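Local coordinates for E3 ubiquitin-protein ligase RNF31 (Mus musculus, PDB 5Y3T), which probably acts as the catalytic RBR-type E3 subunit that assembles linear ubiquitin chains and, through its UBA region, binds its partner HOIL-1, at residues B[57-61]-B[90-95]; B[53-58]-B[76-80]. One frame throughout, in Å; residues are numbered along the deposited sequence.

Contact 1: residues B[57-61]-B[90-95]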
loop_
_atom_site.group_PDB
_atom_site.type_symbol
_atom_site.label_atom_id
_atom_site.label_comp_id
_atom_site.label_asym_id
_atom_site.label_seq_id
_atom_site.Cartn_x
_atom_site.Cartn_y
_atom_site.Cartn_z
ATOM N N VAL B 57 -9.928 18.444 0.336
ATOM C CA VAL B 57 -8.837 17.576 0.831
ATOM C C VAL B 57 -7.466 18.059 0.336
ATOM O O VAL B 57 -6.510 18.132 1.134
ATOM C CB VAL B 57 -9.114 16.098 0.484
ATOM C CG1 VAL B 57 -7.912 15.190 0.747
ATOM C CG2 VAL B 57 -10.327 15.593 1.257
ATOM N N ALA B 58 -7.390 18.431 -0.955
ATOM C CA ALA B 58 -6.143 18.927 -1.584
ATOM C C ALA B 58 -5.673 20.273 -1.072
ATOM O O ALA B 58 -4.467 20.469 -0.827
ATOM C CB ALA B 58 -6.260 18.967 -3.116
ATOM N N GLU B 59 -6.594 21.211 -0.924
ATOM C CA GLU B 59 -6.232 22.536 -0.360
ATOM C C GLU B 59 -5.800 22.427 1.096
ATOM O O GLU B 59 -4.774 22.999 1.462
ATOM C CB GLU B 59 -7.279 23.675 -0.592
ATOM C CG GLU B 59 -8.734 23.440 -0.197
ATOM C CD GLU B 59 -9.711 24.406 -0.895
ATOM O OE1 GLU B 59 -9.346 25.587 -1.131
ATOM O OE2 GLU B 59 -10.855 23.988 -1.219
ATOM N N LEU B 60 -6.521 21.668 1.908
ATOM C CA LEU B 60 -6.124 21.460 3.328
ATOM C C LEU B 60 -4.813 20.704 3.428
ATOM O O LEU B 60 -3.965 21.048 4.254
ATOM C CB LEU B 60 -7.206 20.716 4.123
ATOM C CG LEU B 60 -8.597 21.341 4.213
ATOM C CD1 LEU B 60 -9.538 20.407 4.955
ATOM C CD2 LEU B 60 -8.580 22.720 4.858
ATOM N N ALA B 61 -4.608 19.708 2.564
ATOM C CA ALA B 61 -3.284 19.099 2.486
ATOM C C ALA B 61 -2.157 20.154 2.251
ATOM O O ALA B 61 -1.148 20.193 2.986
ATOM C CB ALA B 61 -3.283 18.049 1.401
ATOM N N ALA B 90 -8.037 11.813 6.201
ATOM C CA ALA B 90 -7.806 11.781 4.782
ATOM C C ALA B 90 -6.792 12.820 4.428
ATOM O O ALA B 90 -5.938 12.601 3.567
ATOM C CB ALA B 90 -9.120 12.040 4.053
ATOM N N VAL B 91 -6.906 13.952 5.115
ATOM C CA VAL B 91 -5.966 15.041 4.993
ATOM C C VAL B 91 -4.619 14.612 5.532
ATOM O O VAL B 91 -3.605 14.901 4.900
ATOM C CB VAL B 91 -6.472 16.335 5.711
ATOM C CG1 VAL B 91 -5.349 17.370 5.876
ATOM C CG2 VAL B 91 -7.626 16.954 4.925
ATOM N N GLU B 92 -4.610 13.952 6.687
ATOM C CA GLU B 92 -3.385 13.452 7.315
ATOM C C GLU B 92 -2.660 12.556 6.349
ATOM O O GLU B 92 -1.464 12.753 6.125
ATOM C CB GLU B 92 -3.672 12.620 8.603
ATOM C CG GLU B 92 -3.484 13.277 9.983
ATOM C CD GLU B 92 -4.281 12.568 11.135
ATOM O OE1 GLU B 92 -4.636 11.354 11.084
ATOM O OE2 GLU B 92 -4.591 13.249 12.129
ATOM N N GLU B 93 -3.377 11.561 5.801
ATOM C CA GLU B 93 -2.777 10.583 4.880
ATOM C C GLU B 93 -2.406 11.157 3.536
ATOM O O GLU B 93 -1.473 10.679 2.909
ATOM C CB GLU B 93 -3.696 9.344 4.655
ATOM C CG GLU B 93 -3.874 8.490 5.914
ATOM C CD GLU B 93 -2.566 8.216 6.700
ATOM O OE1 GLU B 93 -1.655 7.606 6.129
ATOM O OE2 GLU B 93 -2.446 8.576 7.888
ATOM N N CYS B 94 -3.170 12.130 3.025
ATOM C CA CYS B 94 -2.817 12.749 1.733
ATOM C C CYS B 94 -1.402 13.406 1.815
ATOM O O CYS B 94 -0.507 13.180 0.975
ATOM C CB CYS B 94 -3.903 13.727 1.346
ATOM S SG CYS B 94 -3.634 14.551 -0.216
ATOM N N VAL B 95 -1.217 14.141 2.904
ATOM C CA VAL B 95 0.044 14.767 3.310
ATOM C C VAL B 95 1.134 13.738 3.557
ATOM O O VAL B 95 2.270 13.893 3.072
ATOM C CB VAL B 95 -0.184 15.571 4.616
ATOM C CG1 VAL B 95 1.122 15.975 5.321
ATOM C CG2 VAL B 95 -1.055 16.786 4.323
#

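Contact 2: residues B[53-58]-B[76-80]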
loop_
_atom_site.group_PDB
_atom_site.type_symbol
_atom_site.label_atom_id
_atom_site.label_comp_id
_atom_site.label_asym_id
_atom_site.label_seq_id
_atom_site.Cartn_x
_atom_site.Cartn_y
_atom_site.Cartn_z
ATOM N N VAL B 53 -15.601 17.821 -2.111
ATOM C CA VAL B 53 -14.855 17.244 -0.987
ATOM C C VAL B 53 -13.395 16.992 -1.350
ATOM O O VAL B 53 -12.532 17.402 -0.603
ATOM C CB VAL B 53 -15.481 15.949 -0.457
ATOM C CG1 VAL B 53 -14.640 15.391 0.685
ATOM C CG2 VAL B 53 -16.931 16.201 -0.021
ATOM N N LEU B 54 -13.110 16.406 -2.517
ATOM C CA LEU B 54 -11.700 16.134 -2.923
ATOM C C LEU B 54 -10.922 17.408 -3.131
ATOM O O LEU B 54 -9.746 17.501 -2.747
ATOM C CB LEU B 54 -11.622 15.187 -4.140
ATOM C CG LEU B 54 -12.327 13.821 -3.891
ATOM C CD1 LEU B 54 -12.367 12.865 -5.077
ATOM C CD2 LEU B 54 -11.703 13.117 -2.700
ATOM N N GLU B 55 -11.604 18.423 -3.670
ATOM C CA GLU B 55 -11.040 19.761 -3.810
ATOM C C GLU B 55 -10.582 20.293 -2.437
ATOM O O GLU B 55 -9.489 20.857 -2.324
ATOM C CB GLU B 55 -12.077 20.650 -4.519
ATOM C CG GLU B 55 -11.754 22.116 -4.830
ATOM C CD GLU B 55 -12.919 22.794 -5.592
ATOM O OE1 GLU B 55 -13.566 23.752 -5.071
ATOM O OE2 GLU B 55 -13.218 22.331 -6.716
ATOM N N MET B 56 -11.388 20.057 -1.398
ATOM C CA MET B 56 -11.106 20.525 -0.035
ATOM C C MET B 56 -9.948 19.758 0.571
ATOM O O MET B 56 -9.078 20.343 1.231
ATOM C CB MET B 56 -12.372 20.388 0.855
ATOM C CG MET B 56 -12.214 20.669 2.372
ATOM S SD MET B 56 -13.782 20.858 3.292
ATOM C CE MET B 56 -14.614 19.349 2.776
ATOM N N VAL B 57 -9.928 18.444 0.336
ATOM C CA VAL B 57 -8.837 17.576 0.831
ATOM C C VAL B 57 -7.466 18.059 0.336
ATOM O O VAL B 57 -6.510 18.132 1.134
ATOM C CB VAL B 57 -9.114 16.098 0.484
ATOM C CG1 VAL B 57 -7.912 15.190 0.747
ATOM C CG2 VAL B 57 -10.327 15.593 1.257
ATOM N N ALA B 58 -7.390 18.431 -0.955
ATOM C CA ALA B 58 -6.143 18.927 -1.584
ATOM C C ALA B 58 -5.673 20.273 -1.072
ATOM O O ALA B 58 -4.467 20.469 -0.827
ATOM C CB ALA B 58 -6.260 18.967 -3.116
ATOM N N ALA B 76 -5.828 13.023 -3.389
ATOM C CA ALA B 76 -6.869 13.369 -2.438
ATOM C C ALA B 76 -7.843 12.223 -2.332
ATOM O O ALA B 76 -8.223 11.861 -1.213
ATOM C CB ALA B 76 -7.595 14.643 -2.875
ATOM N N ARG B 77 -8.219 11.667 -3.491
ATOM C CA ARG B 77 -9.205 10.597 -3.622
ATOM C C ARG B 77 -8.719 9.361 -2.924
ATOM O O ARG B 77 -9.451 8.739 -2.144
ATOM C CB ARG B 77 -9.474 10.256 -5.122
ATOM C CG ARG B 77 -10.501 9.163 -5.412
ATOM C CD ARG B 77 -10.686 8.868 -6.917
ATOM N NE ARG B 77 -11.613 7.727 -7.159
ATOM C CZ ARG B 77 -11.283 6.413 -7.267
ATOM N NH1 ARG B 77 -10.016 5.984 -7.177
ATOM N NH2 ARG B 77 -12.235 5.483 -7.466
ATOM N N LYS B 78 -7.482 8.996 -3.210
ATOM C CA LYS B 78 -6.902 7.786 -2.644
ATOM C C LYS B 78 -6.933 7.887 -1.096
ATOM O O LYS B 78 -7.362 6.952 -0.431
ATOM C CB LYS B 78 -5.498 7.604 -3.202
ATOM C CG LYS B 78 -4.782 6.323 -2.807
ATOM C CD LYS B 78 -3.582 6.014 -3.730
ATOM C CE LYS B 78 -2.783 7.225 -4.300
ATOM N NZ LYS B 78 -2.026 8.106 -3.344
ATOM N N ALA B 79 -6.587 9.058 -0.556
ATOM C CA ALA B 79 -6.597 9.292 0.905
ATOM C C ALA B 79 -8.012 9.293 1.502
ATOM O O ALA B 79 -8.291 8.603 2.471
ATOM C CB ALA B 79 -5.859 10.582 1.245
ATOM N N TRP B 80 -8.892 10.090 0.921
ATOM C CA TRP B 80 -10.319 10.057 1.239
ATOM C C TRP B 80 -10.848 8.623 1.334
ATOM O O TRP B 80 -11.477 8.228 2.297
ATOM C CB TRP B 80 -11.061 10.890 0.191
ATOM C CG TRP B 80 -12.518 10.631 0.064
ATOM C CD1 TRP B 80 -13.171 9.841 -0.866
ATOM C CD2 TRP B 80 -13.515 11.196 0.859
ATOM N NE1 TRP B 80 -14.540 9.873 -0.668
ATOM C CE2 TRP B 80 -14.772 10.699 0.389
ATOM C CE3 TRP B 80 -13.483 12.078 1.918
ATOM C CZ2 TRP B 80 -15.930 11.045 0.950
ATOM C CZ3 TRP B 80 -14.610 12.417 2.461
ATOM C CH2 TRP B 80 -15.844 11.901 1.997
#

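Contact 1: residues B[57-61]-B[90-95]
Val91 and Val95 bring methyl groups to the peptide units of residues 57-61, which are the flat groups that matter here; neither segment has an aromatic ring. Val91 CG1 sits over one face of the peptide unit linking Leu60 to Ala61, 4.1 Å from Ala61 N, while Val95 CG2 comes up to the carbonyl of Ala61, 3.7 Å from Ala61 O. The second branch of Val91 turns to a side chain instead. Its CG2 is 3.9 Å from Leu60 CB and equally close to Leu60 CD1, and the two side chains cross at about a right angle. The torsion of Val91 accounts for this division: with CG1 anti to the backbone N (chi1 166°) and CG2 anti to the carbonyl carbon, one methyl faces the backbone and the other the leucine. Were Val91 cut back to alanine, the Leu60-Ala61 peptide would probably lose the methyl over its face and Leu60 its valine neighbour. Ala61 is small enough to let the backbones approach, its CA lying 5.5 Å from Val91 CA, and its methyl touches both Cys94 and Val95: Ala61 CB is 3.9 Å from Cys94 SG. Val57 joins from the preceding turn, where CG1 lies 4.3 Å from Cys94 CB. The side-chain contacts are apolar, set partly against main-chain atoms, and backbone bonds within each helix run from Ala61 N to Val57 O, Cys94 N to Ala90 O and Val95 N to Val91 O. The short axes pass 9.0 Å apart at a crossing angle of -64°. In the fold, this joins helix 42-64 to helix 87-107 within the UBA region; Phe71 of the intervening loop touches Ala58, Ala61 and Cys94, and helix 73-82 adds Ala79 against Cys94.

Contact 2: residues B[53-58]-B[76-80]
A chi1 of 161° sets Trp80 CG opposite the backbone nitrogen and lays the indole against residues 53-58, where Val53 sends a methyl over one face of the ring. Val53 CG1 lies 3.9 Å from the centroid of the six-membered ring of Trp80 and 29° off its normal, a CH-pi contact. In Leu54, CG is anti to the carbonyl carbon, and from there CD1 reaches Arg77 while CD2 meets Trp80. Leu54 CD2 packs 3.7 Å from Trp80 CB, and Leu54 CD1 lies 3.9 Å from Arg77 CB, where the two side chains run alongside each other in the same direction. Ala76 fills the middle of the crossing: its CB is 3.6 Å from Leu54 O and 3.7 Å from Val57 CG1. The short axes cross at 99° and come within 9.2 Å. Tyr36 meets the Trp80 ring edge-to-face, and Trp45 and Leu50 also touch this indole. Arg77 leads its guanidinium away to a salt bridge with Glu29; its CB and CG, with CA, are what meet Leu54. Cohesion between the two segments therefore rests on shape and dispersion, with one aromatic face as the distinctive element, and charge is kept at the margin.

How the contacts relate
From the N terminus, helix 42-64 comes first and supplies one side of both contacts, which share Val57 and Ala58. The chain then leaves this helix, and contact 2 closes the shorter loop on its return as helix 73-82, with 17 residues between the segments. A further turn leads into helix 87-107, where contact 1 closes a longer loop of 28 residues from an overlapping start; helix 73-82, the far side of contact 2, lies within that loop. The two centres lie about 6 Å apart, and the partner segments touch directly: Ala90 CB packs 3.6 Å from Trp80 CA. Three successive helices are thus packed against one another at steep angles, consistent with a UBA-type helical unit.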